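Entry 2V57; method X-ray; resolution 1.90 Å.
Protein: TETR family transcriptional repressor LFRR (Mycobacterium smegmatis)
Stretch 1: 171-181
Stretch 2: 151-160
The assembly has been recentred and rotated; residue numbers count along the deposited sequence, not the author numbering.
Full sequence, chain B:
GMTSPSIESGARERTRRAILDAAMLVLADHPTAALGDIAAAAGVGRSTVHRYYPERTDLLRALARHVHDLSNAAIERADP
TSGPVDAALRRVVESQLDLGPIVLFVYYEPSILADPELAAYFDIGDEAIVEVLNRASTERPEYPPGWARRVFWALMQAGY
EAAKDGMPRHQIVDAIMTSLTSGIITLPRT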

# COMPACT_ATOMS: atom_id res chain seq x y z
N GLN B 171 -0.70 -2.54 21.08
CA GLN B 171 0.63 -2.00 20.80
C GLN B 171 0.69 -1.33 19.42
O GLN B 171 1.35 -0.31 19.25
CB GLN B 171 1.66 -3.12 20.88
CG GLN B 171 3.08 -2.68 21.17
CD GLN B 171 4.03 -3.86 21.17
OE1 GLN B 171 3.62 -5.00 20.96
NE2 GLN B 171 5.31 -3.59 21.39
N ILE B 172 0.02 -1.92 18.43
CA ILE B 172 -0.09 -1.32 17.12
C ILE B 172 -0.84 0.01 17.20
O ILE B 172 -0.46 0.99 16.56
CB ILE B 172 -0.80 -2.27 16.12
CG1 ILE B 172 0.05 -3.53 15.92
CG2 ILE B 172 -1.07 -1.57 14.78
CD1 ILE B 172 -0.63 -4.63 15.13
N VAL B 173 -1.90 0.05 17.99
CA VAL B 173 -2.67 1.28 18.13
C VAL B 173 -1.80 2.37 18.77
O VAL B 173 -1.73 3.49 18.26
CB VAL B 173 -3.98 1.05 18.89
CG1 VAL B 173 -4.69 2.37 19.17
CG2 VAL B 173 -4.88 0.12 18.09
N ASP B 174 -1.10 2.03 19.85
CA ASP B 174 -0.16 2.97 20.46
C ASP B 174 0.89 3.50 19.47
O ASP B 174 1.21 4.68 19.47
CB ASP B 174 0.58 2.33 21.64
CG ASP B 174 -0.32 2.08 22.84
OD1 ASP B 174 -1.51 2.48 22.82
OD2 ASP B 174 0.18 1.48 23.80
N ALA B 175 1.44 2.61 18.65
CA ALA B 175 2.49 2.99 17.70
C ALA B 175 1.93 3.89 16.61
O ALA B 175 2.54 4.90 16.25
CB ALA B 175 3.16 1.76 17.09
N ILE B 176 0.77 3.53 16.07
CA ILE B 176 0.16 4.37 15.05
C ILE B 176 -0.12 5.75 15.66
O ILE B 176 0.20 6.77 15.06
CB ILE B 176 -1.12 3.76 14.48
CG1 ILE B 176 -0.77 2.52 13.64
CG2 ILE B 176 -1.88 4.79 13.64
CD1 ILE B 176 -2.03 1.76 13.18
N MET B 177 -0.69 5.77 16.86
CA MET B 177 -0.99 7.06 17.52
C MET B 177 0.28 7.90 17.70
O MET B 177 0.28 9.10 17.40
CB MET B 177 -1.70 6.85 18.86
CG MET B 177 -3.14 6.42 18.76
SD MET B 177 -4.19 7.67 17.99
CE MET B 177 -4.18 8.98 19.23
N THR B 178 1.35 7.27 18.17
CA THR B 178 2.62 7.99 18.38
C THR B 178 3.23 8.48 17.07
O THR B 178 3.70 9.61 16.99
CB THR B 178 3.62 7.13 19.19
OG1 THR B 178 2.99 6.72 20.41
CG2 THR B 178 4.86 7.92 19.53
N SER B 179 3.18 7.65 16.03
CA SER B 179 3.66 8.05 14.72
C SER B 179 2.88 9.25 14.14
O SER B 179 3.47 10.14 13.53
CB SER B 179 3.59 6.86 13.75
OG SER B 179 4.48 5.86 14.17
N LEU B 180 1.55 9.25 14.30
CA LEU B 180 0.74 10.36 13.81
C LEU B 180 1.11 11.68 14.50
O LEU B 180 1.20 12.73 13.86
CB LEU B 180 -0.76 10.07 14.01
CG LEU B 180 -1.38 9.01 13.07
CD1 LEU B 180 -2.72 8.48 13.61
CD2 LEU B 180 -1.52 9.56 11.64
N THR B 181 1.34 11.61 15.81
CA THR B 181 1.45 12.81 16.62
C THR B 181 2.88 13.24 16.95
O THR B 181 3.08 14.30 17.55
CB THR B 181 0.69 12.64 17.96
OG1 THR B 181 1.31 11.62 18.74
CG2 THR B 181 -0.77 12.24 17.71
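Stretch 2, residues 151-160: VFWALMQAGY

Residues 151-160 form a continuous stretch of helix, as do residues 171-181, and both helices extend beyond the limits given here. The assignment for stretch 2 rests on phi/psi pairs between -56/-50 and -73/-30 and on an unbroken i to i+4 ladder, from Leu155 N to Val151 O (2.9 Å) through Tyr160 N to Met156 O (2.9 Å). The two axes approach to 10.0 Å, and their N-to-C directions make an angle of 154°, so stretch 2 runs roughly antiparallel to stretch 1. The register confirms the direction: the nearest CA pairs are Phe152 CA to Leu180 CA at 7.5 Å, Leu155 CA to Ile176 CA at 6.4 Å, and Gly159 CA to Ile172 CA at 5.9 Å. The backbones therefore draw together toward the C-terminal end of stretch 2.

At the start, Val151 points its CA-to-CB bond toward stretch 1, yet Val151 CG1 stays 4.9 Å from Leu180 CD2 and makes no close contact. Phe152 starts sideways, but with chi1 at 179° its ring comes nearer, and CD1 lies 4.3 Å from Leu180 CD1; the methyl meets the ring obliquely. Trp153 and Ala154 are out of reach. The Trp153 carbonyl instead serves its own helix, accepting a hydrogen bond from Gln157 NE2 to Trp153 O at 3.1 Å with an N-H...O angle of 159°.

Leu155 is the largest contributor by area, with 79 Å² covered by stretch 1. Its CB points toward the partner, and its CD1 lies 3.6 Å from Leu180 CD2 and 3.9 Å from Ser179 CB. Its carbonyl O is 3.9 Å from Ile176 CD1, so backbone as well as side chain lines this contact. The CA-to-CB bond of Met156 points away, but chi angles of -71°, -56° and -46° (m, m, m) bring the end of the side chain back, with SD 4.0 Å from Ile176 CD1.

Gln157 and Ala158 make no contact. At Gly159 the backbones are closest, its CA 5.9 Å from Ile172 CA; that CA is also 4.2 Å from Ile176 CD1, and Gly159 O is 3.6 Å from Ile172 CD1. An ideal CB here would point toward stretch 1 and clash with Ile176 CD1 at 3.0 Å, while sitting a tight 3.2 Å from Ile172 CG2; it would also clash within its own helix, with Met156 O at 2.8 Å. Tyr160 points away and ends the stretch without touching stretch 1.

No hydrogen bond crosses between the helices. The contact buries 382 Å², both sides summed, and depends on packing, chiefly of apolar groups.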

# COMPACT_ATOMS: atom_id res chain seq x y z
N VAL B 151 -0.87 9.55 4.53
CA VAL B 151 -0.06 9.09 5.64
C VAL B 151 -0.90 8.25 6.60
O VAL B 151 -0.46 7.22 7.05
CB VAL B 151 0.64 10.27 6.36
CG1 VAL B 151 1.30 9.79 7.66
CG2 VAL B 151 1.69 10.91 5.43
N PHE B 152 -2.13 8.69 6.88
CA PHE B 152 -2.97 7.92 7.78
C PHE B 152 -3.14 6.51 7.26
O PHE B 152 -2.92 5.55 7.99
CB PHE B 152 -4.37 8.55 7.93
CG PHE B 152 -5.25 7.75 8.85
CD1 PHE B 152 -5.23 7.96 10.22
CD2 PHE B 152 -6.05 6.73 8.33
CE1 PHE B 152 -6.04 7.20 11.06
CE2 PHE B 152 -6.85 5.96 9.17
CZ PHE B 152 -6.85 6.21 10.53
N TRP B 153 -3.48 6.37 5.99
CA TRP B 153 -3.72 5.05 5.43
C TRP B 153 -2.43 4.25 5.27
O TRP B 153 -2.44 3.03 5.40
CB TRP B 153 -4.50 5.17 4.12
CG TRP B 153 -5.94 5.27 4.44
CD1 TRP B 153 -6.75 6.34 4.22
CD2 TRP B 153 -6.73 4.29 5.13
NE1 TRP B 153 -8.01 6.06 4.70
CE2 TRP B 153 -8.02 4.81 5.25
CE3 TRP B 153 -6.47 3.00 5.62
CZ2 TRP B 153 -9.07 4.10 5.87
CZ3 TRP B 153 -7.50 2.29 6.23
CH2 TRP B 153 -8.79 2.85 6.34
N ALA B 154 -1.31 4.92 5.02
CA ALA B 154 -0.05 4.19 4.94
C ALA B 154 0.33 3.61 6.30
O ALA B 154 0.79 2.46 6.40
CB ALA B 154 1.07 5.05 4.36
N LEU B 155 0.11 4.39 7.35
CA LEU B 155 0.40 3.94 8.69
C LEU B 155 -0.56 2.82 9.08
O LEU B 155 -0.17 1.89 9.75
CB LEU B 155 0.34 5.08 9.71
CG LEU B 155 1.43 6.15 9.70
CD1 LEU B 155 1.11 7.26 10.71
CD2 LEU B 155 2.77 5.54 10.02
N MET B 156 -1.83 2.94 8.69
CA MET B 156 -2.78 1.87 8.98
C MET B 156 -2.28 0.56 8.38
O MET B 156 -2.37 -0.49 9.00
CB MET B 156 -4.18 2.19 8.45
CG MET B 156 -4.92 3.31 9.21
SD MET B 156 -5.08 3.00 10.98
CE MET B 156 -5.62 1.28 10.96
N GLN B 157 -1.75 0.63 7.17
CA GLN B 157 -1.30 -0.60 6.52
C GLN B 157 -0.02 -1.15 7.13
O GLN B 157 0.19 -2.37 7.16
CB GLN B 157 -1.21 -0.40 5.02
CG GLN B 157 -2.60 -0.14 4.46
CD GLN B 157 -2.59 0.21 3.00
OE1 GLN B 157 -2.55 -0.68 2.15
NE2 GLN B 157 -2.60 1.50 2.70
N ALA B 158 0.83 -0.26 7.65
CA ALA B 158 1.95 -0.72 8.45
C ALA B 158 1.39 -1.49 9.65
O ALA B 158 1.97 -2.50 10.09
CB ALA B 158 2.77 0.46 8.93
N GLY B 159 0.26 -1.01 10.17
CA GLY B 159 -0.43 -1.67 11.25
C GLY B 159 -0.93 -3.05 10.88
O GLY B 159 -0.72 -3.99 11.63
N TYR B 160 -1.60 -3.19 9.73
CA TYR B 160 -2.05 -4.53 9.32
C TYR B 160 -0.88 -5.49 9.13
O TYR B 160 -0.98 -6.68 9.44
CB TYR B 160 -2.88 -4.51 8.03
CG TYR B 160 -4.06 -3.57 8.07
CD1 TYR B 160 -5.09 -3.75 8.98
CD2 TYR B 160 -4.14 -2.51 7.18
CE1 TYR B 160 -6.17 -2.89 9.00
CE2 TYR B 160 -5.20 -1.64 7.20
CZ TYR B 160 -6.21 -1.83 8.12
OH TYR B 160 -7.28 -0.96 8.13